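Local coordinates for beta-galactosidase BgaB (Bifidobacterium adolescentis, PDB 5VYM), which hydrolyses terminal non-reducing beta-D-galactose residues from beta-D-galactosides, acting best on Gal(beta1-4)Gal-containing oligosaccharides, the chain here being its trimerisation domain, at residues A41-A45 with G46-D50; N30-H33 with D34-W38; D216-K219 with L220-Y224. All coordinates share one frame; numbering follows the deposited sequence.

Contact 1. Residues A41-A45 with G46-D50; sequences AFLDA and GSRAD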
loop_
_atom_site.group_PDB
_atom_site.type_symbol
_atom_site.label_atom_id
_atom_site.label_comp_id
_atom_site.label_asym_id
_atom_site.label_seq_id
_atom_site.Cartn_x
_atom_site.Cartn_y
_atom_site.Cartn_z
ATOM N N ALA B 41 14.987 -4.125 24.710
ATOM C CA ALA B 41 13.973 -5.174 24.649
ATOM C C ALA B 41 14.432 -6.327 23.766
ATOM O O ALA B 41 14.306 -7.501 24.139
ATOM C CB ALA B 41 12.649 -4.600 24.144
ATOM N N PHE B 42 14.971 -6.012 22.586
ATOM C CA PHE B 42 15.492 -7.060 21.715
ATOM C C PHE B 42 16.707 -7.737 22.335
ATOM O O PHE B 42 16.905 -8.945 22.164
ATOM C CB PHE B 42 15.840 -6.484 20.343
ATOM C CG PHE B 42 14.703 -6.534 19.359
ATOM C CD1 PHE B 42 14.426 -7.700 18.662
ATOM C CD2 PHE B 42 13.917 -5.417 19.125
ATOM C CE1 PHE B 42 13.383 -7.752 17.757
ATOM C CE2 PHE B 42 12.874 -5.463 18.222
ATOM C CZ PHE B 42 12.605 -6.632 17.537
ATOM N N LEU B 43 17.526 -6.976 23.061
ATOM C CA LEU B 43 18.681 -7.561 23.731
ATOM C C LEU B 43 18.245 -8.498 24.852
ATOM O O LEU B 43 18.764 -9.613 24.979
ATOM C CB LEU B 43 19.587 -6.453 24.270
ATOM C CG LEU B 43 20.921 -6.887 24.872
ATOM C CD1 LEU B 43 21.804 -7.518 23.808
ATOM C CD2 LEU B 43 21.619 -5.703 25.521
ATOM N N ASP B 44 17.282 -8.065 25.671
ATOM C CA ASP B 44 16.819 -8.887 26.784
ATOM C C ASP B 44 16.085 -10.139 26.323
ATOM O O ASP B 44 15.990 -11.102 27.092
ATOM C CB ASP B 44 15.910 -8.070 27.706
ATOM C CG ASP B 44 16.663 -6.999 28.474
ATOM O OD1 ASP B 44 17.884 -6.848 28.253
ATOM O OD2 ASP B 44 16.033 -6.307 29.302
ATOM N N ALA B 45 15.567 -10.152 25.098
ATOM C CA ALA B 45 14.852 -11.305 24.570
ATOM C C ALA B 45 15.769 -12.295 23.861
ATOM O O ALA B 45 15.276 -13.258 23.265
ATOM C CB ALA B 45 13.744 -10.848 23.618
ATOM N N GLY B 46 17.082 -12.080 23.907
ATOM C CA GLY B 46 18.022 -12.993 23.292
ATOM C C GLY B 46 18.225 -12.818 21.805
ATOM O O GLY B 46 18.914 -13.642 21.191
ATOM N N SER B 47 17.651 -11.774 21.201
ATOM C CA SER B 47 17.785 -11.505 19.766
ATOM C C SER B 47 18.177 -10.037 19.608
ATOM O O SER B 47 17.341 -9.193 19.279
ATOM C CB SER B 47 16.493 -11.836 19.020
ATOM O OG SER B 47 16.175 -13.212 19.140
ATOM N N ARG B 48 19.453 -9.743 19.846
ATOM C CA ARG B 48 19.933 -8.369 19.782
ATOM C C ARG B 48 19.750 -7.797 18.382
ATOM O O ARG B 48 20.140 -8.416 17.387
ATOM C CB ARG B 48 21.404 -8.298 20.185
ATOM C CG ARG B 48 21.977 -6.890 20.139
ATOM C CD ARG B 48 23.495 -6.895 20.063
ATOM N NE ARG B 48 24.033 -5.540 19.969
ATOM C CZ ARG B 48 24.158 -4.862 18.833
ATOM N NH1 ARG B 48 23.784 -5.411 17.684
ATOM N NH2 ARG B 48 24.656 -3.633 18.844
ATOM N N ALA B 49 19.157 -6.611 18.312
ATOM C CA ALA B 49 18.938 -5.910 17.059
ATOM C C ALA B 49 19.982 -4.817 16.874
ATOM O O ALA B 49 20.534 -4.289 17.844
ATOM C CB ALA B 49 17.536 -5.299 17.013
ATOM N N ASP B 50 20.254 -4.489 15.616
ATOM C CA ASP B 50 21.134 -3.381 15.281
ATOM C C ASP B 50 20.337 -2.088 15.198
ATOM O O ASP B 50 19.136 -2.092 14.916
ATOM C CB ASP B 50 21.849 -3.628 13.952
ATOM C CG ASP B 50 22.681 -4.892 13.960
ATOM O OD1 ASP B 50 23.206 -5.256 15.033
ATOM O OD2 ASP B 50 22.813 -5.519 12.887
#

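Contact 2. Residues N30-H33 with D34-W38; sequences NHWH and DVRDW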
loop_
_atom_site.group_PDB
_atom_site.type_symbol
_atom_site.label_atom_id
_atom_site.label_comp_id
_atom_site.label_asym_id
_atom_site.label_seq_id
_atom_site.Cartn_x
_atom_site.Cartn_y
_atom_site.Cartn_z
ATOM N N ASN B 30 9.657 10.708 22.523
ATOM C CA ASN B 30 11.106 10.858 22.420
ATOM C C ASN B 30 11.615 9.766 21.490
ATOM O O ASN B 30 11.539 8.580 21.826
ATOM C CB ASN B 30 11.770 10.772 23.795
ATOM C CG ASN B 30 13.225 11.201 23.773
ATOM O OD1 ASN B 30 14.000 10.784 22.912
ATOM N ND2 ASN B 30 13.605 12.046 24.726
ATOM N N HIS B 31 12.138 10.165 20.329
ATOM C CA HIS B 31 12.531 9.182 19.323
ATOM C C HIS B 31 13.693 8.323 19.809
ATOM O O HIS B 31 13.611 7.089 19.805
ATOM C CB HIS B 31 12.890 9.877 18.010
ATOM C CG HIS B 31 13.449 8.950 16.977
ATOM N ND1 HIS B 31 12.929 7.695 16.745
ATOM C CD2 HIS B 31 14.488 9.091 16.120
ATOM C CE1 HIS B 31 13.622 7.104 15.788
ATOM N NE2 HIS B 31 14.573 7.930 15.392
ATOM N N TRP B 32 14.788 8.960 20.233
ATOM C CA TRP B 32 15.969 8.193 20.618
ATOM C C TRP B 32 15.721 7.356 21.867
ATOM O O TRP B 32 16.256 6.248 21.982
ATOM C CB TRP B 32 17.168 9.116 20.836
ATOM C CG TRP B 32 18.388 8.363 21.259
ATOM C CD1 TRP B 32 18.990 8.395 22.482
ATOM C CD2 TRP B 32 19.139 7.437 20.465
ATOM N NE1 TRP B 32 20.080 7.557 22.493
ATOM C CE2 TRP B 32 20.192 6.956 21.267
ATOM C CE3 TRP B 32 19.026 6.973 19.150
ATOM C CZ2 TRP B 32 21.125 6.035 20.800
ATOM C CZ3 TRP B 32 19.954 6.059 18.687
ATOM C CH2 TRP B 32 20.990 5.599 19.511
ATOM N N HIS B 33 14.924 7.864 22.809
ATOM C CA HIS B 33 14.577 7.058 23.973
ATOM C C HIS B 33 13.731 5.857 23.578
ATOM O O HIS B 33 13.855 4.785 24.181
ATOM C CB HIS B 33 13.847 7.909 25.013
ATOM C CG HIS B 33 14.741 8.856 25.752
ATOM N ND1 HIS B 33 14.329 9.550 26.868
ATOM C CD2 HIS B 33 16.027 9.220 25.535
ATOM C CE1 HIS B 33 15.322 10.303 27.308
ATOM N NE2 HIS B 33 16.364 10.120 26.517
ATOM N N ASP B 34 12.876 6.011 22.565
ATOM C CA ASP B 34 12.113 4.872 22.068
ATOM C C ASP B 34 13.029 3.868 21.377
ATOM O O ASP B 34 12.820 2.653 21.480
ATOM C CB ASP B 34 11.015 5.353 21.119
ATOM C CG ASP B 34 9.785 4.463 21.144
ATOM O OD1 ASP B 34 9.780 3.465 21.896
ATOM O OD2 ASP B 34 8.819 4.764 20.411
ATOM N N VAL B 35 14.059 4.360 20.683
ATOM C CA VAL B 35 15.027 3.471 20.047
ATOM C C VAL B 35 15.786 2.666 21.095
ATOM O O VAL B 35 15.987 1.455 20.942
ATOM C CB VAL B 35 15.985 4.279 19.152
ATOM C CG1 VAL B 35 17.125 3.401 18.659
ATOM C CG2 VAL B 35 15.232 4.887 17.981
ATOM N N ARG B 36 16.221 3.322 22.175
ATOM C CA ARG B 36 16.966 2.619 23.217
ATOM C C ARG B 36 16.104 1.563 23.899
ATOM O O ARG B 36 16.578 0.458 24.188
ATOM C CB ARG B 36 17.504 3.610 24.250
ATOM C CG ARG B 36 18.485 4.627 23.700
ATOM C CD ARG B 36 19.145 5.416 24.822
ATOM N NE ARG B 36 18.171 5.928 25.784
ATOM C CZ ARG B 36 18.447 6.842 26.708
ATOM N NH1 ARG B 36 19.667 7.356 26.793
ATOM N NH2 ARG B 36 17.504 7.250 27.545
ATOM N N ASP B 37 14.836 1.887 24.168
ATOM C CA ASP B 37 13.948 0.923 24.809
ATOM C C ASP B 37 13.748 -0.309 23.935
ATOM O O ASP B 37 13.771 -1.441 24.431
ATOM C CB ASP B 37 12.606 1.579 25.135
ATOM C CG ASP B 37 12.698 2.548 26.298
ATOM O OD1 ASP B 37 13.796 2.679 26.880
ATOM O OD2 ASP B 37 11.671 3.178 26.630
ATOM N N TRP B 38 13.553 -0.111 22.629
ATOM C CA TRP B 38 13.433 -1.250 21.727
ATOM C C TRP B 38 14.744 -2.020 21.621
ATOM O O TRP B 38 14.727 -3.246 21.462
ATOM C CB TRP B 38 12.973 -0.787 20.345
ATOM C CG TRP B 38 11.491 -0.577 20.241
ATOM C CD1 TRP B 38 10.805 0.575 20.494
ATOM C CD2 TRP B 38 10.514 -1.550 19.851
ATOM N NE1 TRP B 38 9.460 0.381 20.286
ATOM C CE2 TRP B 38 9.255 -0.916 19.892
ATOM C CE3 TRP B 38 10.580 -2.895 19.474
ATOM C CZ2 TRP B 38 8.074 -1.581 19.568
ATOM C CZ3 TRP B 38 9.405 -3.553 19.153
ATOM C CH2 TRP B 38 8.169 -2.896 19.202
#

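Contact 3. Residues D216-K219 with L220-Y224; sequences DLTK and LVRAY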
loop_
_atom_site.group_PDB
_atom_site.type_symbol
_atom_site.label_atom_id
_atom_site.label_comp_id
_atom_site.label_asym_id
_atom_site.label_seq_id
_atom_site.Cartn_x
_atom_site.Cartn_y
_atom_site.Cartn_z
ATOM N N ASP B 216 -3.908 -1.667 -31.616
ATOM C CA ASP B 216 -2.773 -1.345 -30.756
ATOM C C ASP B 216 -2.812 -2.149 -29.462
ATOM O O ASP B 216 -1.762 -2.526 -28.929
ATOM C CB ASP B 216 -2.746 0.154 -30.455
ATOM C CG ASP B 216 -2.468 0.994 -31.689
ATOM O OD1 ASP B 216 -1.812 0.484 -32.622
ATOM O OD2 ASP B 216 -2.902 2.165 -31.725
ATOM N N LEU B 217 -4.011 -2.421 -28.941
ATOM C CA LEU B 217 -4.118 -3.222 -27.727
ATOM C C LEU B 217 -3.662 -4.654 -27.963
ATOM O O LEU B 217 -3.148 -5.300 -27.042
ATOM C CB LEU B 217 -5.554 -3.196 -27.205
ATOM C CG LEU B 217 -5.794 -3.700 -25.783
ATOM C CD1 LEU B 217 -4.936 -2.927 -24.795
ATOM C CD2 LEU B 217 -7.265 -3.576 -25.429
ATOM N N THR B 218 -3.840 -5.167 -29.184
ATOM C CA THR B 218 -3.323 -6.492 -29.512
ATOM C C THR B 218 -1.800 -6.506 -29.483
ATOM O O THR B 218 -1.190 -7.494 -29.056
ATOM C CB THR B 218 -3.838 -6.935 -30.883
ATOM O OG1 THR B 218 -5.261 -6.778 -30.936
ATOM C CG2 THR B 218 -3.493 -8.394 -31.136
ATOM N N LYS B 219 -1.169 -5.417 -29.935
ATOM C CA LYS B 219 0.283 -5.298 -29.836
ATOM C C LYS B 219 0.743 -5.417 -28.389
ATOM O O LYS B 219 1.705 -6.133 -28.086
ATOM C CB LYS B 219 0.745 -3.967 -30.428
ATOM C CG LYS B 219 0.811 -3.918 -31.943
ATOM C CD LYS B 219 1.473 -2.623 -32.393
ATOM C CE LYS B 219 1.818 -2.644 -33.871
ATOM N NZ LYS B 219 2.656 -1.469 -34.247
ATOM N N LEU B 220 0.065 -4.712 -27.481
ATOM C CA LEU B 220 0.431 -4.754 -26.069
ATOM C C LEU B 220 0.290 -6.165 -25.509
ATOM O O LEU B 220 1.177 -6.654 -24.801
ATOM C CB LEU B 220 -0.437 -3.767 -25.285
ATOM C CG LEU B 220 -0.084 -3.407 -23.839
ATOM C CD1 LEU B 220 -0.677 -2.049 -23.496
ATOM C CD2 LEU B 220 -0.578 -4.457 -22.851
ATOM N N VAL B 221 -0.825 -6.830 -25.815
ATOM C CA VAL B 221 -1.069 -8.164 -25.275
ATOM C C VAL B 221 -0.021 -9.144 -25.785
ATOM O O VAL B 221 0.554 -9.924 -25.016
ATOM C CB VAL B 221 -2.494 -8.633 -25.621
ATOM C CG1 VAL B 221 -2.679 -10.090 -25.235
ATOM C CG2 VAL B 221 -3.523 -7.760 -24.921
ATOM N N ARG B 222 0.249 -9.109 -27.091
ATOM C CA ARG B 222 1.178 -10.068 -27.680
ATOM C C ARG B 222 2.599 -9.860 -27.170
ATOM O O ARG B 222 3.360 -10.826 -27.044
ATOM C CB ARG B 222 1.127 -9.961 -29.205
ATOM C CG ARG B 222 1.826 -11.084 -29.945
ATOM C CD ARG B 222 1.549 -10.978 -31.435
ATOM N NE ARG B 222 0.149 -11.252 -31.749
ATOM C CZ ARG B 222 -0.488 -10.765 -32.809
ATOM N NH1 ARG B 222 0.146 -9.964 -33.654
ATOM N NH2 ARG B 222 -1.761 -11.071 -33.019
ATOM N N ALA B 223 2.967 -8.618 -26.855
ATOM C CA ALA B 223 4.320 -8.331 -26.390
ATOM C C ALA B 223 4.529 -8.742 -24.935
ATOM O O ALA B 223 5.610 -9.222 -24.576
ATOM C CB ALA B 223 4.633 -6.844 -26.568
ATOM N N TYR B 224 3.519 -8.566 -24.086
ATOM C CA TYR B 224 3.701 -8.727 -22.648
ATOM C C TYR B 224 2.753 -9.719 -21.991
ATOM O O TYR B 224 3.136 -10.338 -20.995
ATOM C CB TYR B 224 3.552 -7.371 -21.939
ATOM C CG TYR B 224 4.507 -6.306 -22.434
ATOM C CD1 TYR B 224 5.854 -6.347 -22.102
ATOM C CD2 TYR B 224 4.058 -5.252 -23.221
ATOM C CE1 TYR B 224 6.729 -5.376 -22.547
ATOM C CE2 TYR B 224 4.926 -4.275 -23.668
ATOM C CZ TYR B 224 6.260 -4.342 -23.329
ATOM O OH TYR B 224 7.129 -3.372 -23.773
#

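Contact 1. Residues A41-A45 with G46-D50
Phe42 lays the root of its ring against the methyl of Ala49, CG to CB 3.9 Å, while the ring edge faces the backbone of Ser47: CD1 lies 3.3 Å from Ser47 O, close to the ring plane. The methyl comes in obliquely. The side chain leaves the helix toward the returning chain, and it also reaches Thr7 on strand 7-11 and Val221 of the second subunit. Leu43 has CG anti to the backbone N (chi1 -174°), which carries CD1 round to the aliphatic part of Arg48, 3.7 Å from its CG; the two side chains cross obliquely. Helix 31-44 ends here in a Schellman motif. Ser47 N donates to Phe42 O at 3.1 Å, coming in nearly along the C=O axis, with a bent N-H...O angle of 140°. Gly46 N bonds to Leu43 O at 3.2 Å, from above the carbonyl plane. Gly46 is the C' residue: its phi is positive, and a CB there would run into Ala45 O. The chain then heads into strand 50-53, the edge of the parallel sheet in this chain. Arg48, extended from CG to NE, brings NH1 to Asp50 OD1 at 2.7 Å, a salt bridge in the guanidinium plane; the other oxygen, OD2, is taken by Ser5 N and Tyr61 OH. Putting an alanine at Phe42 would probably leave the Ala49 methyl without its aromatic partner and open a gap toward Val221 of the second subunit. Ser47 OG turns to that subunit too, bonding to Ala227 N there.

Contact 2. Residues N30-H33 with D34-W38
Arg36 sets CG beside its backbone N and bends at chi3 (-49°), which folds its guanidinium back onto His33, whose CG also lies beside its own backbone N (chi1 -74°). This is the N-terminal end of helix 31-44, its first two turns, with Asn30 as N-cap: OD1 accepts from His33 N at 3.1 Å, the donor standing above the amide carbonyl plane. The imidazole is sandwiched. The guanidinium lies flat on one face, planes 5° apart and centres 4.2 Å apart, and Asn30 ND2 sits over the centre of the opposite face. Nearer its root, Arg36 meets Trp32: CG lies over the indole face, in a CH-pi contact 3.9 Å from the centroid of the five-membered ring. The backbone is joined by i to i+4 bonds, from Asp34 N to Asn30 O through Asp37 N to His33 O. Both imidazole nitrogens of His31 are bonded elsewhere, ND1 to Pro67 O and NE2 to Ser12 N, which fixes the ring's rotation. Val35 spreads its two methyls, CG1 touching Trp32 CZ3 and CG2 meeting His31 CE1 obliquely at 3.5 Å.

Contact 3. Residues D216-K219 with L220-Y224
Thr218 and Arg222 carry the side-chain contact: they lie next to each other and point the same way, with the threonine methyl CG2 over one face of the guanidinium, 3.7 Å from NH2. CG2 is anti to the backbone N of Thr218, whereas OG1 turns back beside that N (chi1 -51°) and bonds to Val214 O one turn earlier. The arginine reaches the methyl by leaving the helix extended and then bending at chi3 (-68°).

Carbon atoms also come against carbonyl oxygens one turn back: Val221 sets CG2 3.3 Å from Leu217 O, and the CB of Ala223 lies 3.4 Å from Lys219 O. Ala223 CB also stands over one face of the Tyr224 ring, toward its rim.

Backbone hydrogen bonding joins the two halves as helix 214-225, the last helix of the chain, with four i to i+4 bonds, among them Arg222 N to Thr218 O, at 2.9 Å, and Ala223 N to Lys219 O, at 3.0 Å. The helix widens into a pi-type turn at 221-224.

Outside the helix, Leu220 packs on Val195 of the antiparallel sheet and on Leu154 and Leu212, while Tyr224 OH bonds to Asp149 OD2. Leu217 and Thr218 pack respectively on Ala41 and Asp44 of the second subunit, and to that subunit's Asp44 O the NH2 of Arg222 adds a weak hydrogen bond.

From the N terminus, contact 2 comes first, opening helix 31-44 at its N-cap, and contact 1 closes the same helix and turns the chain into strand 50-53; their segments adjoin in sequence, with centres about 14 Å apart. Contact 3 lies far along the chain on helix 214-225, beyond the antiparallel sheet, its centre about 52 Å from that of contact 1. The three are local and in series, none nesting or crossing. Contacts 1 and 2 seat their helix beside strand 7-11 of the parallel sheet. The two helices meet only between subunits: helix 214-225 of one copy packs on helix 31-44 of the other.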